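Local atomic coordinates of peptide chain release factor RF2 (Thermus thermophilus, PDB entry 2IHR), a protein that directs translation termination at the stop codons UGA and UAA, working on the ribosome to release the finished polypeptide. Residues A[116-121]-A[138-143]; A[144-149]-A[336-341]; A[324-329]-A[345-350]. All coordinates share one frame; numbering follows the deposited sequence.

Contact 1: residues A[116-121]-A[138-143]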
loop_
_atom_site.group_PDB
_atom_site.type_symbol
_atom_site.label_atom_id
_atom_site.label_comp_id
_atom_site.label_asym_id
_atom_site.label_seq_id
_atom_site.Cartn_x
_atom_site.Cartn_y
_atom_site.Cartn_z
ATOM N N ALA A 116 -5.391 2.093 -3.353
ATOM C CA ALA A 116 -5.485 1.562 -2.015
ATOM C C ALA A 116 -6.658 2.021 -1.163
ATOM O O ALA A 116 -7.134 3.175 -1.261
ATOM C CB ALA A 116 -4.175 1.846 -1.310
ATOM N N ILE A 117 -7.142 1.078 -0.350
ATOM C CA ILE A 117 -8.234 1.305 0.602
ATOM C C ILE A 117 -7.571 1.145 1.966
ATOM O O ILE A 117 -7.216 0.025 2.377
ATOM C CB ILE A 117 -9.332 0.254 0.491
ATOM C CG1 ILE A 117 -9.891 0.244 -0.932
ATOM C CG2 ILE A 117 -10.419 0.535 1.550
ATOM C CD1 ILE A 117 -10.704 -0.997 -1.272
ATOM N N LEU A 118 -7.360 2.287 2.623
ATOM C CA LEU A 118 -6.708 2.375 3.930
ATOM C C LEU A 118 -7.752 2.748 4.988
ATOM O O LEU A 118 -8.568 3.682 4.785
ATOM C CB LEU A 118 -5.567 3.404 3.854
ATOM C CG LEU A 118 -4.743 3.764 5.120
ATOM C CD1 LEU A 118 -3.249 3.933 4.771
ATOM C CD2 LEU A 118 -5.326 5.024 5.759
ATOM N N THR A 119 -7.744 1.996 6.099
ATOM C CA THR A 119 -8.728 2.215 7.173
ATOM C C THR A 119 -8.063 2.377 8.540
ATOM O O THR A 119 -7.174 1.605 8.899
ATOM C CB THR A 119 -9.708 1.007 7.292
ATOM O OG1 THR A 119 -10.102 0.559 5.992
ATOM C CG2 THR A 119 -10.943 1.397 8.095
ATOM N N ILE A 120 -8.547 3.335 9.323
ATOM C CA ILE A 120 -8.006 3.644 10.652
ATOM C C ILE A 120 -9.060 3.624 11.740
ATOM O O ILE A 120 -10.127 4.206 11.594
ATOM C CB ILE A 120 -7.360 5.057 10.663
ATOM C CG1 ILE A 120 -6.152 5.074 9.712
ATOM C CG2 ILE A 120 -6.872 5.425 12.069
ATOM C CD1 ILE A 120 -5.957 6.360 8.987
ATOM N N GLN A 121 -8.772 2.945 12.841
ATOM C CA GLN A 121 -9.708 2.922 13.957
ATOM C C GLN A 121 -8.899 3.072 15.210
ATOM O O GLN A 121 -7.818 2.520 15.296
ATOM C CB GLN A 121 -10.463 1.594 13.981
ATOM C CG GLN A 121 -11.540 1.511 12.915
ATOM C CD GLN A 121 -12.270 0.195 12.898
ATOM O OE1 GLN A 121 -11.766 -0.822 12.398
ATOM N NE2 GLN A 121 -13.475 0.203 13.444
ATOM N N ARG A 138 -4.185 12.341 8.904
ATOM C CA ARG A 138 -3.551 13.529 8.371
ATOM C C ARG A 138 -2.185 13.091 7.769
ATOM O O ARG A 138 -1.747 13.564 6.686
ATOM C CB ARG A 138 -3.357 14.492 9.527
ATOM C CG ARG A 138 -3.500 15.967 9.206
ATOM C CD ARG A 138 -4.715 16.528 9.925
ATOM N NE ARG A 138 -4.559 16.413 11.367
ATOM C CZ ARG A 138 -5.447 16.831 12.262
ATOM N NH1 ARG A 138 -6.585 17.407 11.874
ATOM N NH2 ARG A 138 -5.188 16.666 13.552
ATOM N N MET A 139 -1.510 12.168 8.457
ATOM C CA MET A 139 -0.238 11.724 7.962
ATOM C C MET A 139 -0.394 11.091 6.610
ATOM O O MET A 139 0.291 11.468 5.661
ATOM C CB MET A 139 0.387 10.743 8.916
ATOM C CG MET A 139 1.741 10.189 8.509
ATOM S SD MET A 139 2.421 9.079 9.773
ATOM C CE MET A 139 1.577 7.741 9.416
ATOM N N TYR A 140 -1.288 10.125 6.498
ATOM C CA TYR A 140 -1.488 9.459 5.210
ATOM C C TYR A 140 -2.110 10.390 4.159
ATOM O O TYR A 140 -1.891 10.244 2.969
ATOM C CB TYR A 140 -2.358 8.212 5.421
ATOM C CG TYR A 140 -1.658 7.151 6.223
ATOM C CD1 TYR A 140 -0.452 6.641 5.802
ATOM C CD2 TYR A 140 -2.161 6.711 7.446
ATOM C CE1 TYR A 140 0.257 5.749 6.563
ATOM C CE2 TYR A 140 -1.457 5.785 8.222
ATOM C CZ TYR A 140 -0.241 5.320 7.778
ATOM O OH TYR A 140 0.531 4.476 8.563
ATOM N N THR A 141 -2.887 11.364 4.598
ATOM C CA THR A 141 -3.496 12.262 3.641
ATOM C C THR A 141 -2.385 13.149 3.111
ATOM O O THR A 141 -2.290 13.366 1.921
ATOM C CB THR A 141 -4.605 13.091 4.298
ATOM O OG1 THR A 141 -5.732 12.247 4.544
ATOM C CG2 THR A 141 -5.065 14.167 3.387
ATOM N N ARG A 142 -1.528 13.649 4.000
ATOM C CA ARG A 142 -0.406 14.473 3.545
ATOM C C ARG A 142 0.513 13.609 2.684
ATOM O O ARG A 142 1.128 14.102 1.731
ATOM C CB ARG A 142 0.426 15.057 4.721
ATOM C CG ARG A 142 -0.199 16.192 5.510
ATOM C CD ARG A 142 -0.155 17.523 4.701
ATOM N NE ARG A 142 1.202 18.028 4.550
ATOM C CZ ARG A 142 1.912 17.947 3.431
ATOM N NH1 ARG A 142 1.355 17.402 2.350
ATOM N NH2 ARG A 142 3.216 18.303 3.423
ATOM N N PHE A 143 0.624 12.329 3.025
ATOM C CA PHE A 143 1.497 11.438 2.263
ATOM C C PHE A 143 1.022 11.360 0.826
ATOM O O PHE A 143 1.808 11.472 -0.113
ATOM C CB PHE A 143 1.496 10.031 2.838
ATOM C CG PHE A 143 2.126 9.024 1.928
ATOM C CD1 PHE A 143 3.503 9.052 1.680
ATOM C CD2 PHE A 143 1.346 8.100 1.254
ATOM C CE1 PHE A 143 4.097 8.176 0.758
ATOM C CE2 PHE A 143 1.923 7.207 0.320
ATOM C CZ PHE A 143 3.302 7.256 0.075
#
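The side chain of L118 reaches from the strand so that its CD1 methyl lies over one face of the Y140 ring, 3.9 Å from the ring centroid. The direction from centroid to methyl is only 13° off the ring normal, a CH-pi contact. I120 approaches differently: its CD1 comes to the edge of the same ring, near its plane and 4.1 Å from Y140 CD2. On the face opposite L118, the methyl CE of M139 closes over the rim, so the flat ring is held between a leucine and a methionine. Y140 has its CG anti to the carbonyl carbon (chi1 -67°), which sends the ring from helix 127-145 toward the strand. A tyrosine suits this place because its body is apolar while its OH reaches E183 OE1 in a hydrogen bond. Were the ring cut back to an alanine, L118 CD1 would probably lose the surface it rests on, and the E183 carboxylate its hydroxyl partner. L118 and I120, two residues apart on strand 115-122, point from the same face toward the helix packed on the sheet. Strand 115-122 runs antiparallel between 164-172 and 201-213, and L180 of helix 176-180, V208 and L341 also touch Y140.

Contact 2: residues A[144-149]-A[336-341]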
loop_
_atom_site.group_PDB
_atom_site.type_symbol
_atom_site.label_atom_id
_atom_site.label_comp_id
_atom_site.label_asym_id
_atom_site.label_seq_id
_atom_site.Cartn_x
_atom_site.Cartn_y
_atom_site.Cartn_z
ATOM N N ALA A 144 -0.274 11.155 0.666
ATOM C CA ALA A 144 -0.867 11.061 -0.658
ATOM C C ALA A 144 -0.628 12.387 -1.389
ATOM O O ALA A 144 -0.148 12.427 -2.514
ATOM C CB ALA A 144 -2.363 10.782 -0.517
ATOM N N GLU A 145 -0.975 13.460 -0.704
ATOM C CA GLU A 145 -0.825 14.828 -1.169
ATOM C C GLU A 145 0.513 14.981 -1.897
ATOM O O GLU A 145 0.547 15.266 -3.088
ATOM C CB GLU A 145 -0.865 15.740 0.068
ATOM C CG GLU A 145 -1.422 17.140 -0.072
ATOM C CD GLU A 145 -1.926 17.690 1.288
ATOM O OE1 GLU A 145 -2.905 17.110 1.861
ATOM O OE2 GLU A 145 -1.341 18.695 1.783
ATOM N N ARG A 146 1.607 14.772 -1.169
ATOM C CA ARG A 146 2.946 14.915 -1.713
ATOM C C ARG A 146 3.405 13.826 -2.672
ATOM O O ARG A 146 4.558 13.796 -3.118
ATOM C CB ARG A 146 3.968 15.091 -0.567
ATOM C CG ARG A 146 3.998 13.997 0.512
ATOM C CD ARG A 146 5.171 14.189 1.506
ATOM N NE ARG A 146 4.929 15.195 2.555
ATOM C CZ ARG A 146 5.916 15.820 3.212
ATOM N NH1 ARG A 146 7.186 15.552 2.923
ATOM N NH2 ARG A 146 5.658 16.686 4.187
ATOM N N GLN A 147 2.502 12.946 -3.047
ATOM C CA GLN A 147 2.913 11.890 -3.947
ATOM C C GLN A 147 2.140 11.962 -5.267
ATOM O O GLN A 147 2.399 11.216 -6.207
ATOM C CB GLN A 147 2.701 10.549 -3.247
ATOM C CG GLN A 147 3.760 9.541 -3.556
ATOM C CD GLN A 147 5.047 9.864 -2.863
ATOM O OE1 GLN A 147 6.099 9.258 -3.126
ATOM N NE2 GLN A 147 4.977 10.823 -1.945
ATOM N N GLY A 148 1.200 12.893 -5.326
ATOM C CA GLY A 148 0.386 13.037 -6.510
ATOM C C GLY A 148 -0.699 11.979 -6.566
ATOM O O GLY A 148 -0.962 11.408 -7.618
ATOM N N PHE A 149 -1.319 11.696 -5.430
ATOM C CA PHE A 149 -2.390 10.714 -5.392
ATOM C C PHE A 149 -3.631 11.461 -4.957
ATOM O O PHE A 149 -3.546 12.460 -4.254
ATOM C CB PHE A 149 -2.122 9.586 -4.386
ATOM C CG PHE A 149 -0.907 8.746 -4.686
ATOM C CD1 PHE A 149 -0.325 8.737 -5.958
ATOM C CD2 PHE A 149 -0.393 7.885 -3.705
ATOM C CE1 PHE A 149 0.763 7.855 -6.260
ATOM C CE2 PHE A 149 0.684 7.008 -3.981
ATOM C CZ PHE A 149 1.262 6.985 -5.257
ATOM N N VAL A 336 7.794 12.967 9.558
ATOM C CA VAL A 336 7.168 11.672 9.309
ATOM C C VAL A 336 5.691 11.975 9.367
ATOM O O VAL A 336 4.896 11.597 8.482
ATOM C CB VAL A 336 7.497 10.641 10.474
ATOM C CG1 VAL A 336 6.484 9.497 10.472
ATOM C CG2 VAL A 336 8.858 10.074 10.320
ATOM N N LEU A 337 5.330 12.672 10.442
ATOM C CA LEU A 337 3.940 12.963 10.677
ATOM C C LEU A 337 3.276 13.912 9.685
ATOM O O LEU A 337 2.053 14.085 9.692
ATOM C CB LEU A 337 3.767 13.438 12.125
ATOM C CG LEU A 337 3.631 12.297 13.205
ATOM C CD1 LEU A 337 3.522 12.876 14.564
ATOM C CD2 LEU A 337 2.402 11.489 12.968
ATOM N N ASP A 338 4.055 14.475 8.782
ATOM C CA ASP A 338 3.501 15.396 7.851
ATOM C C ASP A 338 3.511 14.840 6.415
ATOM O O ASP A 338 3.287 15.564 5.436
ATOM C CB ASP A 338 4.303 16.672 8.023
ATOM C CG ASP A 338 3.947 17.736 7.036
ATOM O OD1 ASP A 338 2.817 18.291 7.044
ATOM O OD2 ASP A 338 4.853 17.995 6.257
ATOM N N GLY A 339 3.785 13.540 6.301
ATOM C CA GLY A 339 3.771 12.889 5.026
ATOM C C GLY A 339 5.064 12.256 4.572
ATOM O O GLY A 339 5.070 11.271 3.794
ATOM N N ASP A 340 6.187 12.786 5.020
ATOM C CA ASP A 340 7.443 12.225 4.534
ATOM C C ASP A 340 7.663 10.769 5.023
ATOM O O ASP A 340 8.357 10.529 6.028
ATOM C CB ASP A 340 8.549 13.186 4.959
ATOM C CG ASP A 340 9.956 12.643 4.736
ATOM O OD1 ASP A 340 10.170 11.871 3.741
ATOM O OD2 ASP A 340 10.841 13.020 5.567
ATOM N N LEU A 341 7.115 9.806 4.276
ATOM C CA LEU A 341 7.199 8.386 4.625
ATOM C C LEU A 341 8.065 7.437 3.798
ATOM O O LEU A 341 8.338 6.286 4.213
ATOM C CB LEU A 341 5.802 7.792 4.583
ATOM C CG LEU A 341 4.730 8.419 5.430
ATOM C CD1 LEU A 341 3.368 7.694 5.179
ATOM C CD2 LEU A 341 5.209 8.402 6.847
#
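R146 NH2 grips D338 twice, in a salt bridge to OD2 at 2.6 Å and a weak hydrogen bond to the backbone oxygen D338 O, 2.9 Å away, where the N-H...O angle is only 128°. OD2 meets the guanidinium at its edge and in its plane, but the carboxylate itself is turned nearly perpendicular, the two planes standing 85° apart. The other carboxylate oxygen, D338 OD1, is taken by R142 in a second salt bridge, so one aspartate gathers two arginines whose NH2 groups lie close together, and its negative charge would be expected to ease their repulsion. Both partners sit where helices end. G148 and G339, each with positive phi, are the C-prime residues of Schellman motifs closing helices 127-145 and 333-336, and A144 O accepts from both Q147 N and F149 N. The contact thus joins a helix end on the large mixed sheet to the loop leading into the C-terminal helix 342-353, far away in sequence. The R146 chain, bent at chi3 (80°), lays its guanidinium flat on the backbone of this loop: D340 N lies 3.5 Å above the centre of the plane, with G339 C nearer the rim of the same face. Glycine suits G339 twice over: its backbone angles would jam a CB against the preceding carbonyl oxygen, and with R146 in this position a CB would probably collide with NE. Beyond it, D340 CB touches R146 NH1 at 3.4 Å, while the D340 carboxylate turns to R330. L337 packs on W132 and M139 of helix 127-145, and L341 packs on F143.

Contact 3: residues A[324-329]-A[345-350]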
loop_
_atom_site.group_PDB
_atom_site.type_symbol
_atom_site.label_atom_id
_atom_site.label_comp_id
_atom_site.label_asym_id
_atom_site.label_seq_id
_atom_site.Cartn_x
_atom_site.Cartn_y
_atom_site.Cartn_z
ATOM N N HIS A 324 9.829 -0.915 14.626
ATOM C CA HIS A 324 10.293 -2.146 15.280
ATOM C C HIS A 324 10.531 -3.381 14.385
ATOM O O HIS A 324 11.140 -4.340 14.803
ATOM C CB HIS A 324 9.294 -2.488 16.358
ATOM C CG HIS A 324 8.972 -1.333 17.257
ATOM N ND1 HIS A 324 9.845 -0.890 18.234
ATOM C CD2 HIS A 324 7.846 -0.603 17.396
ATOM C CE1 HIS A 324 9.255 0.053 18.945
ATOM N NE2 HIS A 324 8.040 0.251 18.467
ATOM N N ARG A 325 10.048 -3.360 13.155
ATOM C CA ARG A 325 10.256 -4.483 12.287
ATOM C C ARG A 325 11.545 -4.248 11.521
ATOM O O ARG A 325 12.493 -5.034 11.563
ATOM C CB ARG A 325 9.111 -4.582 11.288
ATOM C CG ARG A 325 7.709 -4.746 11.843
ATOM C CD ARG A 325 6.687 -4.508 10.702
ATOM N NE ARG A 325 6.822 -3.143 10.211
ATOM C CZ ARG A 325 6.251 -2.652 9.128
ATOM N NH1 ARG A 325 5.463 -3.412 8.369
ATOM N NH2 ARG A 325 6.490 -1.377 8.800
ATOM N N THR A 326 11.553 -3.138 10.802
ATOM C CA THR A 326 12.649 -2.711 9.966
ATOM C C THR A 326 13.821 -2.212 10.797
ATOM O O THR A 326 14.998 -2.370 10.450
ATOM C CB THR A 326 12.069 -1.622 9.073
ATOM O OG1 THR A 326 12.350 -1.922 7.703
ATOM C CG2 THR A 326 12.561 -0.260 9.471
ATOM N N GLY A 327 13.525 -1.607 11.931
ATOM C CA GLY A 327 14.618 -1.120 12.736
ATOM C C GLY A 327 14.973 0.344 12.477
ATOM O O GLY A 327 15.698 0.934 13.303
ATOM N N LEU A 328 14.425 0.935 11.384
ATOM C CA LEU A 328 14.684 2.321 10.958
ATOM C C LEU A 328 14.297 3.312 12.020
ATOM O O LEU A 328 13.155 3.336 12.466
ATOM C CB LEU A 328 13.862 2.632 9.724
ATOM C CG LEU A 328 14.333 3.570 8.600
ATOM C CD1 LEU A 328 13.150 3.865 7.728
ATOM C CD2 LEU A 328 14.873 4.835 9.096
ATOM N N MET A 329 15.238 4.126 12.456
ATOM C CA MET A 329 14.891 5.113 13.459
ATOM C C MET A 329 15.135 6.517 12.889
ATOM O O MET A 329 16.208 6.798 12.353
ATOM C CB MET A 329 15.700 4.878 14.741
ATOM C CG MET A 329 16.259 6.133 15.330
ATOM S SD MET A 329 16.065 6.176 17.060
ATOM C CE MET A 329 17.601 6.829 17.593
ATOM N N ILE A 345 8.800 3.300 4.199
ATOM C CA ILE A 345 8.139 2.367 3.307
ATOM C C ILE A 345 9.128 1.408 2.632
ATOM O O ILE A 345 9.046 0.189 2.843
ATOM C CB ILE A 345 7.344 3.126 2.249
ATOM C CG1 ILE A 345 6.123 3.807 2.910
ATOM C CG2 ILE A 345 6.903 2.157 1.125
ATOM C CD1 ILE A 345 5.345 4.705 1.899
ATOM N N TRP A 346 10.064 1.930 1.831
ATOM C CA TRP A 346 11.045 1.055 1.175
ATOM C C TRP A 346 11.569 0.031 2.153
ATOM O O TRP A 346 11.706 -1.135 1.842
ATOM C CB TRP A 346 12.236 1.841 0.652
ATOM C CG TRP A 346 11.890 2.663 -0.519
ATOM C CD1 TRP A 346 12.092 4.032 -0.675
ATOM C CD2 TRP A 346 11.129 2.237 -1.653
ATOM N NE1 TRP A 346 11.477 4.463 -1.826
ATOM C CE2 TRP A 346 10.878 3.393 -2.448
ATOM C CE3 TRP A 346 10.627 0.995 -2.076
ATOM C CZ2 TRP A 346 10.142 3.344 -3.638
ATOM C CZ3 TRP A 346 9.881 0.945 -3.271
ATOM C CH2 TRP A 346 9.650 2.121 -4.033
ATOM N N ALA A 347 11.857 0.482 3.353
ATOM C CA ALA A 347 12.405 -0.402 4.357
ATOM C C ALA A 347 11.428 -1.461 4.745
ATOM O O ALA A 347 11.826 -2.552 5.078
ATOM C CB ALA A 347 12.832 0.396 5.594
ATOM N N GLY A 348 10.151 -1.126 4.718
ATOM C CA GLY A 348 9.140 -2.092 5.094
ATOM C C GLY A 348 8.972 -3.105 3.995
ATOM O O GLY A 348 8.842 -4.326 4.258
ATOM N N LEU A 349 8.972 -2.587 2.760
ATOM C CA LEU A 349 8.849 -3.419 1.579
ATOM C C LEU A 349 9.978 -4.437 1.575
ATOM O O LEU A 349 9.761 -5.623 1.301
ATOM C CB LEU A 349 8.894 -2.570 0.304
ATOM C CG LEU A 349 7.622 -1.735 0.073
ATOM C CD1 LEU A 349 7.748 -0.917 -1.207
ATOM C CD2 LEU A 349 6.413 -2.622 -0.027
ATOM N N GLU A 350 11.190 -3.999 1.880
ATOM C CA GLU A 350 12.287 -4.961 1.918
ATOM C C GLU A 350 12.079 -5.971 3.068
ATOM O O GLU A 350 12.320 -7.150 2.931
ATOM C CB GLU A 350 13.628 -4.243 2.075
ATOM C CG GLU A 350 13.897 -3.184 0.991
ATOM C CD GLU A 350 15.140 -2.331 1.280
ATOM O OE1 GLU A 350 15.154 -1.118 0.928
ATOM O OE2 GLU A 350 16.103 -2.889 1.860
#
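The flat group at the centre is the peptide between A347 and G348, and T326 OG1 sits over one face of it, 3.1 Å from A347 C and 2.7 Å from A347 O. The hydroxyl lies above the peptide plane rather than in it. A second flat group, the guanidinium of R325, comes alongside G348, its NH2 4.6 Å from G348 CA, while making a cation-pi contact with W351 one turn further along. The motif is a beta hairpin, strands 320-323 and 329-330 at the edge of the mixed sheet, whose connecting loop rests on the C-terminal helix 342-353. D323 steadies this loop: its carboxylate binds T326 N through one oxygen and R325 NH2 through the other. G327 completes the turn with backbone angles that call for glycine. Small residues suit the helix surface here. The two backbones come within 6.0 Å, T326 CA to G348 CA, and a side chain at G348 would be crowded by I345 O and would point near R325 NH2. A347 offers only a methyl, which T326 touches with both branches; its chi1 of -128° is off the staggered positions and brings OG1 to 3.2 Å and CG2 to 3.9 Å from A347 CB. Two residues on, L328, which also packs on D343 and L344, lays its CD1 methyl against the same A347 CB at 4.1 Å.

From the N terminus, contact 1 comes first: strand 115-122 leads through a short connection into helix 127-145, which turns back over the sheet and closes a loop of 16 residues. Contact 2 opens on the last turn of the same helix and the residues after it, and its partner is reached only after 186 residues. Contact 3 opens at 324-329 before that partner arrives and closes at 345-350, so contacts 2 and 3 cross, whereas contact 1 is in series with both. Together they tie the sheet's inner strand, covering helix and edge hairpin loop to helix 342-353 and the loop before it. F143 packs on L341 and G339 of contact 2 and I345 of contact 3.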